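Local coordinates for protein probable ribonuclease HepT (Haemophilus influenzae, PDB 1JOG) that probably acts as an RNase toxin of a type VII toxin-antitoxin system, neutralized by its partner MntA, probably through AMPylation, at residues L56-M61 and Y78-I83; D82-A87 and K98-R103. All coordinates share one frame; numbering follows the deposited sequence.

Interaction 1 (L56-M61 and Y78-I83); sequences LSLKMM and YGFKDI
The F80 ring meets both methyl groups of L58 at an oblique tilt, at CD1 and CE1. L58 CD2 comes to 3.6 Å from F80 CE1 and 3.7 Å from F80 CD1, and L58 CD1 reaches F80 CE1 at 3.8 Å. The two side chains cross at about a right angle, and both leucine methyls gather around CE1, with CD2 also near CD1. F80 CG lies anti to its backbone N (chi1 -173°), a setting that swings the ring from its own helix toward 56-61.

I83, one turn further on, meets the same leucine methyl. Its CG2 sits 3.9 Å from L58 CD2 and equally 3.9 Å from M61 CB, and therefore bridges two positions of helix 36-68. Backbones are nearest here, M61 CA and I83 CA being 6.8 Å apart. M61, modelled as selenomethionine, contributes its CB alone, because the rest of its extended chain runs off toward L84, A87 and W99.

Ahead of I83 the turn is held by G79 O, which accepts from D82 N at 3.0 Å and from I83 N, while a weak bond joins G79 N to D82 OD2. Through F80 and I83 the first turn of helix 80-89 packs against the long helix 36-68. L58's side chain is about 8 Å from that of R106, an active-site residue inferred by similarity.

No hydrogen bond crosses between the segments. With 192 Å² buried in all, the association between these segments rests on van der Waals packing of aliphatic and aromatic carbons, and so depends on fit rather than on directional polar bonds.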
ATOM      1  N   LEU A  56      -7.585   2.869   9.143  1.00 26.34           N
ATOM      2  CA  LEU A  56      -7.776   2.763  10.587  1.00 29.97           C
ATOM      3  C   LEU A  56      -8.736   3.838  11.046  1.00 42.31           C
ATOM      4  O   LEU A  56      -9.671   3.579  11.852  1.00 29.86           O
ATOM      5  CB  LEU A  56      -6.438   2.869  11.325  1.00 18.53           C
ATOM      6  CG  LEU A  56      -5.358   1.792  11.673  1.00 41.66           C
ATOM      7  CD1 LEU A  56      -5.656   0.474  11.079  1.00 34.24           C
ATOM      8  CD2 LEU A  56      -3.945   2.218  11.203  1.00 34.13           C
ATOM      9  N   SER A  57      -8.549   5.050  10.519  1.00 35.95           N
ATOM     10  CA  SER A  57      -9.471   6.142  10.923  1.00 19.87           C
ATOM     11  C   SER A  57     -10.881   5.706  10.580  1.00 33.01           C
ATOM     12  O   SER A  57     -11.798   5.957  11.354  1.00 27.86           O
ATOM     13  CB  SER A  57      -9.194   7.501  10.202  1.00 21.58           C
ATOM     14  OG  SER A  57      -7.926   8.045  10.592  1.00 27.27           O
ATOM     15  N   LEU A  58     -11.080   5.069   9.416  1.00 34.99           N
ATOM     16  CA  LEU A  58     -12.432   4.671   9.103  1.00 38.33           C
ATOM     17  C   LEU A  58     -12.868   3.458   9.912  1.00 46.90           C
ATOM     18  O   LEU A  58     -14.059   3.297  10.209  1.00 26.00           O
ATOM     19  CB  LEU A  58     -12.636   4.465   7.604  1.00 30.89           C
ATOM     20  CG  LEU A  58     -13.205   5.808   7.152  1.00 47.90           C
ATOM     21  CD1 LEU A  58     -12.287   6.538   6.176  1.00 41.61           C
ATOM     22  CD2 LEU A  58     -14.592   5.596   6.631  1.00 32.93           C
ATOM     23  N   LYS A  59     -11.920   2.612  10.295  1.00 36.77           N
ATOM     24  CA  LYS A  59     -12.315   1.461  11.077  1.00 48.82           C
ATOM     25  C   LYS A  59     -12.822   1.985  12.412  1.00 46.66           C
ATOM     26  O   LYS A  59     -13.830   1.526  12.869  1.00 40.19           O
ATOM     27  CB  LYS A  59     -11.168   0.473  11.274  1.00 45.83           C
ATOM     28  CG  LYS A  59     -11.224  -0.676  10.317  1.00 65.19           C
ATOM     29  CD  LYS A  59      -9.989  -0.741   9.443  1.00 78.64           C
ATOM     30  CE  LYS A  59     -10.012  -1.927   8.458  1.00 60.51           C
ATOM     31  NZ  LYS A  59      -8.586  -2.179   8.021  1.00 67.32           N
HETATM   32  N   MSE A  60     -12.158   2.999  12.973  1.00 47.91           N
HETATM   33  CA  MSE A  60     -12.537   3.579  14.267  1.00 28.21           C
HETATM   34  C   MSE A  60     -13.864   4.304  14.218  1.00 31.38           C
HETATM   35  O   MSE A  60     -14.635   4.191  15.144  1.00 41.98           O
HETATM   36  CB  MSE A  60     -11.455   4.567  14.785  1.00 30.33           C
HETATM   37  CG  MSE A  60     -10.138   3.846  15.157  1.00 49.30           C
HETATM   38 SE   MSE A  60     -10.416   2.578  16.642  1.00 57.03          SE
HETATM   39  CE  MSE A  60     -10.311   0.996  15.916  1.00 25.35           C
HETATM   40  N   MSE A  61     -14.151   5.040  13.154  1.00 40.25           N
HETATM   41  CA  MSE A  61     -15.421   5.689  13.114  1.00 44.06           C
HETATM   42  C   MSE A  61     -16.433   4.547  13.125  1.00 39.46           C
HETATM   43  O   MSE A  61     -17.485   4.672  13.694  1.00 29.63           O
HETATM   44  CB  MSE A  61     -15.635   6.463  11.818  1.00 19.71           C
HETATM   45  CG  MSE A  61     -14.777   7.708  11.666  1.00 28.76           C
HETATM   46 SE   MSE A  61     -15.062   8.451   9.853  1.00 27.54          SE
HETATM   47  CE  MSE A  61     -13.211   9.188   9.972  1.00 19.48           C
ATOM     48  N   TYR A  78     -24.094  -0.638   6.243  1.00 77.66           N
ATOM     49  CA  TYR A  78     -23.345   0.625   6.062  1.00 84.22           C
ATOM     50  C   TYR A  78     -22.105   0.666   5.180  1.00 63.89           C
ATOM     51  O   TYR A  78     -21.129  -0.025   5.429  1.00 62.95           O
ATOM     52  CB  TYR A  78     -22.889   1.204   7.399  1.00 79.72           C
ATOM     53  CG  TYR A  78     -23.979   1.685   8.302  1.00 80.60           C
ATOM     54  CD1 TYR A  78     -24.771   0.785   9.011  1.00 82.04           C
ATOM     55  CD2 TYR A  78     -24.168   3.038   8.516  1.00 81.76           C
ATOM     56  CE1 TYR A  78     -25.699   1.227   9.914  1.00 79.76           C
ATOM     57  CE2 TYR A  78     -25.104   3.489   9.412  1.00 79.51           C
ATOM     58  CZ  TYR A  78     -25.856   2.584  10.113  1.00 77.01           C
ATOM     59  OH  TYR A  78     -26.707   3.040  11.076  1.00 77.93           O
ATOM     60  N   GLY A  79     -22.156   1.521   4.176  1.00 61.03           N
ATOM     61  CA  GLY A  79     -21.013   1.708   3.318  1.00 67.40           C
ATOM     62  C   GLY A  79     -20.290   2.987   3.732  1.00 68.88           C
ATOM     63  O   GLY A  79     -20.696   3.709   4.632  1.00 65.19           O
ATOM     64  N   PHE A  80     -19.193   3.258   3.052  1.00 69.82           N
ATOM     65  CA  PHE A  80     -18.381   4.429   3.295  1.00 54.19           C
ATOM     66  C   PHE A  80     -19.127   5.671   3.796  1.00 51.04           C
ATOM     67  O   PHE A  80     -18.912   6.146   4.944  1.00 40.57           O
ATOM     68  CB  PHE A  80     -17.642   4.761   2.004  1.00 37.63           C
ATOM     69  CG  PHE A  80     -16.655   5.852   2.169  1.00 48.78           C
ATOM     70  CD1 PHE A  80     -15.575   5.696   3.054  1.00 35.78           C
ATOM     71  CD2 PHE A  80     -16.795   7.044   1.482  1.00 33.65           C
ATOM     72  CE1 PHE A  80     -14.644   6.714   3.249  1.00 30.20           C
ATOM     73  CE2 PHE A  80     -15.865   8.088   1.662  1.00 33.40           C
ATOM     74  CZ  PHE A  80     -14.796   7.923   2.539  1.00 26.59           C
ATOM     75  N   LYS A  81     -19.996   6.186   2.929  1.00 37.35           N
ATOM     76  CA  LYS A  81     -20.828   7.397   3.177  1.00 59.70           C
ATOM     77  C   LYS A  81     -21.840   7.412   4.343  1.00 41.08           C
ATOM     78  O   LYS A  81     -22.194   8.478   4.889  1.00 46.94           O
ATOM     79  CB  LYS A  81     -21.547   7.799   1.873  1.00 61.47           C
ATOM     80  CG  LYS A  81     -20.660   8.601   0.927  1.00 58.08           C
ATOM     81  CD  LYS A  81     -21.228   8.605  -0.476  1.00 75.26           C
ATOM     82  CE  LYS A  81     -20.332   9.398  -1.461  1.00 73.91           C
ATOM     83  NZ  LYS A  81     -20.356  10.897  -1.300  1.00 73.35           N
ATOM     84  N   ASP A  82     -22.270   6.244   4.754  1.00 39.56           N
ATOM     85  CA  ASP A  82     -23.165   6.154   5.889  1.00 45.48           C
ATOM     86  C   ASP A  82     -22.277   6.362   7.087  1.00 48.74           C
ATOM     87  O   ASP A  82     -22.600   7.127   7.996  1.00 72.23           O
ATOM     88  CB  ASP A  82     -23.813   4.770   5.947  1.00 58.34           C
ATOM     89  CG  ASP A  82     -24.836   4.576   4.857  1.00 77.12           C
ATOM     90  OD1 ASP A  82     -25.494   5.614   4.543  1.00 69.02           O
ATOM     91  OD2 ASP A  82     -24.980   3.422   4.341  1.00 74.27           O
ATOM     92  N   ILE A  83     -21.139   5.680   7.090  1.00 60.84           N
ATOM     93  CA  ILE A  83     -20.148   5.782   8.168  1.00 44.74           C
ATOM     94  C   ILE A  83     -19.766   7.288   8.321  1.00 56.42           C
ATOM     95  O   ILE A  83     -19.705   7.822   9.451  1.00 31.91           O
ATOM     96  CB  ILE A  83     -18.858   4.931   7.790  1.00 60.91           C
ATOM     97  CG1 ILE A  83     -19.183   3.431   7.691  1.00 50.25           C
ATOM     98  CG2 ILE A  83     -17.760   5.142   8.785  1.00 40.02           C
ATOM     99  CD1 ILE A  83     -19.515   2.808   9.007  1.00 64.16           C
TER

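Interaction 2 (D82-A87 and K98-R103); sequences DILREA and KWVAYR
Two backbone hydrogen bonds of 2.7 Å, E86 N to D82 O and Y102 N to K98 O, hold the helical turns from which L84 meets W99 and V100. The same turn of 82-87 carries a surface ion pair, R85 NH1 to D82 OD1 at 3.1 Å.

L84 does the bridging. Its CD1 lies 3.7 Å from V100 CG2 and 3.8 Å from W99 CB, and its CD2 also stands 3.8 Å from W99 CB. With L84 CG anti to the carbonyl carbon (chi1 -61°), the fork straddles the root of the tryptophan, while the indole itself leads away toward I93 and L135. In this all-helical fold, shared with nucleotidyltransferase substrate-binding domains, the contact packs helix 80-89 against helix 96-106, which ends at R106, the first residue of the RX(4)HXY motif.

Y102 backs the indole from within its own helix: Y102 CD1 lies 3.6 Å above the W99 plane, toward the rim, and W99 CE3 sits in plane at the tyrosine's edge. Y102 OH is hydrogen-bonded to D127 OD1, and the F128 ring packs edge-to-face with the tyrosine.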
ATOM      1  N   ASP A  82     -22.270   6.244   4.754  1.00 39.56           N
ATOM      2  CA  ASP A  82     -23.165   6.154   5.889  1.00 45.48           C
ATOM      3  C   ASP A  82     -22.277   6.362   7.087  1.00 48.74           C
ATOM      4  O   ASP A  82     -22.600   7.127   7.996  1.00 72.23           O
ATOM      5  CB  ASP A  82     -23.813   4.770   5.947  1.00 58.34           C
ATOM      6  CG  ASP A  82     -24.836   4.576   4.857  1.00 77.12           C
ATOM      7  OD1 ASP A  82     -25.494   5.614   4.543  1.00 69.02           O
ATOM      8  OD2 ASP A  82     -24.980   3.422   4.341  1.00 74.27           O
ATOM      9  N   ILE A  83     -21.139   5.680   7.090  1.00 60.84           N
ATOM     10  CA  ILE A  83     -20.148   5.782   8.168  1.00 44.74           C
ATOM     11  C   ILE A  83     -19.766   7.288   8.321  1.00 56.42           C
ATOM     12  O   ILE A  83     -19.705   7.822   9.451  1.00 31.91           O
ATOM     13  CB  ILE A  83     -18.858   4.931   7.790  1.00 60.91           C
ATOM     14  CG1 ILE A  83     -19.183   3.431   7.691  1.00 50.25           C
ATOM     15  CG2 ILE A  83     -17.760   5.142   8.785  1.00 40.02           C
ATOM     16  CD1 ILE A  83     -19.515   2.808   9.007  1.00 64.16           C
ATOM     17  N   LEU A  84     -19.501   7.968   7.190  1.00 33.50           N
ATOM     18  CA  LEU A  84     -19.127   9.392   7.262  1.00 29.80           C
ATOM     19  C   LEU A  84     -20.296  10.184   7.760  1.00 30.82           C
ATOM     20  O   LEU A  84     -20.114  11.009   8.614  1.00 36.15           O
ATOM     21  CB  LEU A  84     -18.687   9.949   5.922  1.00 36.29           C
ATOM     22  CG  LEU A  84     -17.462   9.303   5.281  1.00 31.09           C
ATOM     23  CD1 LEU A  84     -17.036  10.108   3.965  1.00 31.54           C
ATOM     24  CD2 LEU A  84     -16.392   9.227   6.316  1.00 16.44           C
ATOM     25  N   ARG A  85     -21.488   9.972   7.218  1.00 31.02           N
ATOM     26  CA  ARG A  85     -22.643  10.689   7.769  1.00 48.60           C
ATOM     27  C   ARG A  85     -22.825  10.486   9.276  1.00 62.36           C
ATOM     28  O   ARG A  85     -23.003  11.477  10.009  1.00 48.90           O
ATOM     29  CB  ARG A  85     -23.914  10.281   7.065  1.00 38.77           C
ATOM     30  CG  ARG A  85     -24.006  10.946   5.704  1.00 66.55           C
ATOM     31  CD  ARG A  85     -25.109  10.344   4.900  1.00 80.19           C
ATOM     32  NE  ARG A  85     -24.860  10.457   3.471  1.00 61.32           N
ATOM     33  CZ  ARG A  85     -25.087   9.470   2.620  1.00 72.70           C
ATOM     34  NH1 ARG A  85     -25.560   8.307   3.059  1.00 78.75           N
ATOM     35  NH2 ARG A  85     -24.835   9.645   1.334  1.00 72.98           N
ATOM     36  N   GLU A  86     -22.778   9.229   9.755  1.00 57.67           N
ATOM     37  CA  GLU A  86     -22.937   8.967  11.203  1.00 48.11           C
ATOM     38  C   GLU A  86     -21.852   9.660  12.013  1.00 42.32           C
ATOM     39  O   GLU A  86     -22.126  10.351  12.978  1.00 60.02           O
ATOM     40  CB  GLU A  86     -22.930   7.480  11.468  1.00 53.99           C
ATOM     41  CG  GLU A  86     -24.318   6.869  11.617  1.00 70.32           C
ATOM     42  CD  GLU A  86     -25.287   7.160  10.473  1.00 79.25           C
ATOM     43  OE1 GLU A  86     -26.510   7.091  10.728  1.00 80.89           O
ATOM     44  OE2 GLU A  86     -24.859   7.438   9.334  1.00 80.98           O
ATOM     45  N   ALA A  87     -20.617   9.527  11.562  1.00 40.53           N
ATOM     46  CA  ALA A  87     -19.488  10.166  12.201  1.00 53.65           C
ATOM     47  C   ALA A  87     -19.709  11.670  12.377  1.00 52.47           C
ATOM     48  O   ALA A  87     -19.268  12.213  13.390  1.00 50.02           O
ATOM     49  CB  ALA A  87     -18.176   9.898  11.371  1.00 50.17           C
ATOM     50  N   LYS A  98     -14.109  16.293   2.645  1.00 27.54           N
ATOM     51  CA  LYS A  98     -12.692  15.925   2.783  1.00 40.98           C
ATOM     52  C   LYS A  98     -12.404  14.396   2.893  1.00 50.78           C
ATOM     53  O   LYS A  98     -11.456  13.872   2.268  1.00 58.22           O
ATOM     54  CB  LYS A  98     -12.118  16.588   4.015  1.00 46.07           C
ATOM     55  CG  LYS A  98     -11.858  18.012   3.862  1.00 39.78           C
ATOM     56  CD  LYS A  98     -11.330  18.567   5.142  1.00 57.85           C
ATOM     57  CE  LYS A  98     -11.467  20.066   5.114  1.00 67.96           C
ATOM     58  NZ  LYS A  98     -12.879  20.452   5.401  1.00 79.33           N
ATOM     59  N   TRP A  99     -13.187  13.684   3.706  1.00 34.59           N
ATOM     60  CA  TRP A  99     -12.956  12.235   3.822  1.00 31.33           C
ATOM     61  C   TRP A  99     -13.345  11.593   2.519  1.00 31.55           C
ATOM     62  O   TRP A  99     -12.730  10.612   2.101  1.00 40.24           O
ATOM     63  CB  TRP A  99     -13.725  11.650   5.000  1.00 28.63           C
ATOM     64  CG  TRP A  99     -13.082  12.111   6.265  1.00 21.76           C
ATOM     65  CD1 TRP A  99     -13.405  13.252   7.037  1.00 21.90           C
ATOM     66  CD2 TRP A  99     -11.958  11.528   6.883  1.00 24.94           C
ATOM     67  NE1 TRP A  99     -12.528  13.362   8.076  1.00 28.03           N
ATOM     68  CE2 TRP A  99     -11.638  12.315   8.016  1.00 13.53           C
ATOM     69  CE3 TRP A  99     -11.178  10.414   6.598  1.00 31.68           C
ATOM     70  CZ2 TRP A  99     -10.569  12.021   8.843  1.00 18.05           C
ATOM     71  CZ3 TRP A  99     -10.098  10.156   7.424  1.00  9.72           C
ATOM     72  CH2 TRP A  99      -9.804  10.930   8.519  1.00 15.70           C
ATOM     73  N   VAL A 100     -14.317  12.193   1.824  1.00 25.41           N
ATOM     74  CA  VAL A 100     -14.705  11.647   0.545  1.00 24.44           C
ATOM     75  C   VAL A 100     -13.508  11.782  -0.401  1.00 43.43           C
ATOM     76  O   VAL A 100     -13.194  10.893  -1.194  1.00 47.94           O
ATOM     77  CB  VAL A 100     -15.924  12.381  -0.013  1.00 28.84           C
ATOM     78  CG1 VAL A 100     -16.104  12.012  -1.460  1.00 22.89           C
ATOM     79  CG2 VAL A 100     -17.171  11.981   0.740  1.00 31.75           C
ATOM     80  N   ALA A 101     -12.815  12.902  -0.290  1.00 42.95           N
ATOM     81  CA  ALA A 101     -11.653  13.137  -1.125  1.00 37.87           C
ATOM     82  C   ALA A 101     -10.505  12.218  -0.654  1.00 42.58           C
ATOM     83  O   ALA A 101      -9.738  11.725  -1.483  1.00 40.24           O
ATOM     84  CB  ALA A 101     -11.243  14.670  -1.057  1.00 20.04           C
ATOM     85  N   TYR A 102     -10.360  11.987   0.653  1.00 34.04           N
ATOM     86  CA  TYR A 102      -9.284  11.065   1.125  1.00 32.41           C
ATOM     87  C   TYR A 102      -9.458   9.622   0.541  1.00 26.07           C
ATOM     88  O   TYR A 102      -8.507   8.921   0.245  1.00 28.68           O
ATOM     89  CB  TYR A 102      -9.268  11.059   2.641  1.00 42.62           C
ATOM     90  CG  TYR A 102      -8.910  12.407   3.247  1.00 46.59           C
ATOM     91  CD1 TYR A 102      -9.342  12.766   4.533  1.00 44.59           C
ATOM     92  CD2 TYR A 102      -8.140  13.322   2.524  1.00 30.05           C
ATOM     93  CE1 TYR A 102      -9.023  13.988   5.057  1.00 24.26           C
ATOM     94  CE2 TYR A 102      -7.818  14.532   3.025  1.00 11.79           C
ATOM     95  CZ  TYR A 102      -8.265  14.883   4.291  1.00 24.04           C
ATOM     96  OH  TYR A 102      -8.043  16.188   4.749  1.00 23.09           O
ATOM     97  N   ARG A 103     -10.687   9.198   0.329  1.00 34.51           N
ATOM     98  CA  ARG A 103     -10.886   7.925  -0.317  1.00 37.60           C
ATOM     99  C   ARG A 103     -10.475   7.994  -1.835  1.00 23.20           C
ATOM    100  O   ARG A 103      -9.823   7.090  -2.331  1.00 28.71           O
ATOM    101  CB  ARG A 103     -12.353   7.494  -0.173  1.00 25.39           C
ATOM    102  CG  ARG A 103     -12.504   6.148  -0.776  1.00 45.51           C
ATOM    103  CD  ARG A 103     -13.849   5.505  -0.555  1.00 46.89           C
ATOM    104  NE  ARG A 103     -14.871   6.221  -1.264  1.00 63.98           N
ATOM    105  CZ  ARG A 103     -16.082   5.754  -1.485  1.00 73.73           C
ATOM    106  NH1 ARG A 103     -16.409   4.544  -1.044  1.00 76.11           N
ATOM    107  NH2 ARG A 103     -16.965   6.518  -2.119  1.00 75.64           N
TER

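Interactions 1 and 2 are consecutive along the chain: helix 36-68 supplies 56-61, helix 80-89, with the two loop residues before it, supplies the two overlapping middle segments, and helix 96-106 supplies 98-103. Their centres are 7 Å apart, on the same side of the chain's centre, and D82 and I83 belong to both. Helix 80-89 lies between the other two: L84 reaches L58 and M61 as well as W99 and V100, and F80 touches R103 as well as L58. Direct packing joins the two contacts, with M61 SE 3.8 Å from A87 CB and F80 CZ 3.4 Å from W99 O. W99 also touches S57 and M61, so the three helices pack together in one continuous region; one of them, helix 96-106, ends at R106, probably an active-site residue.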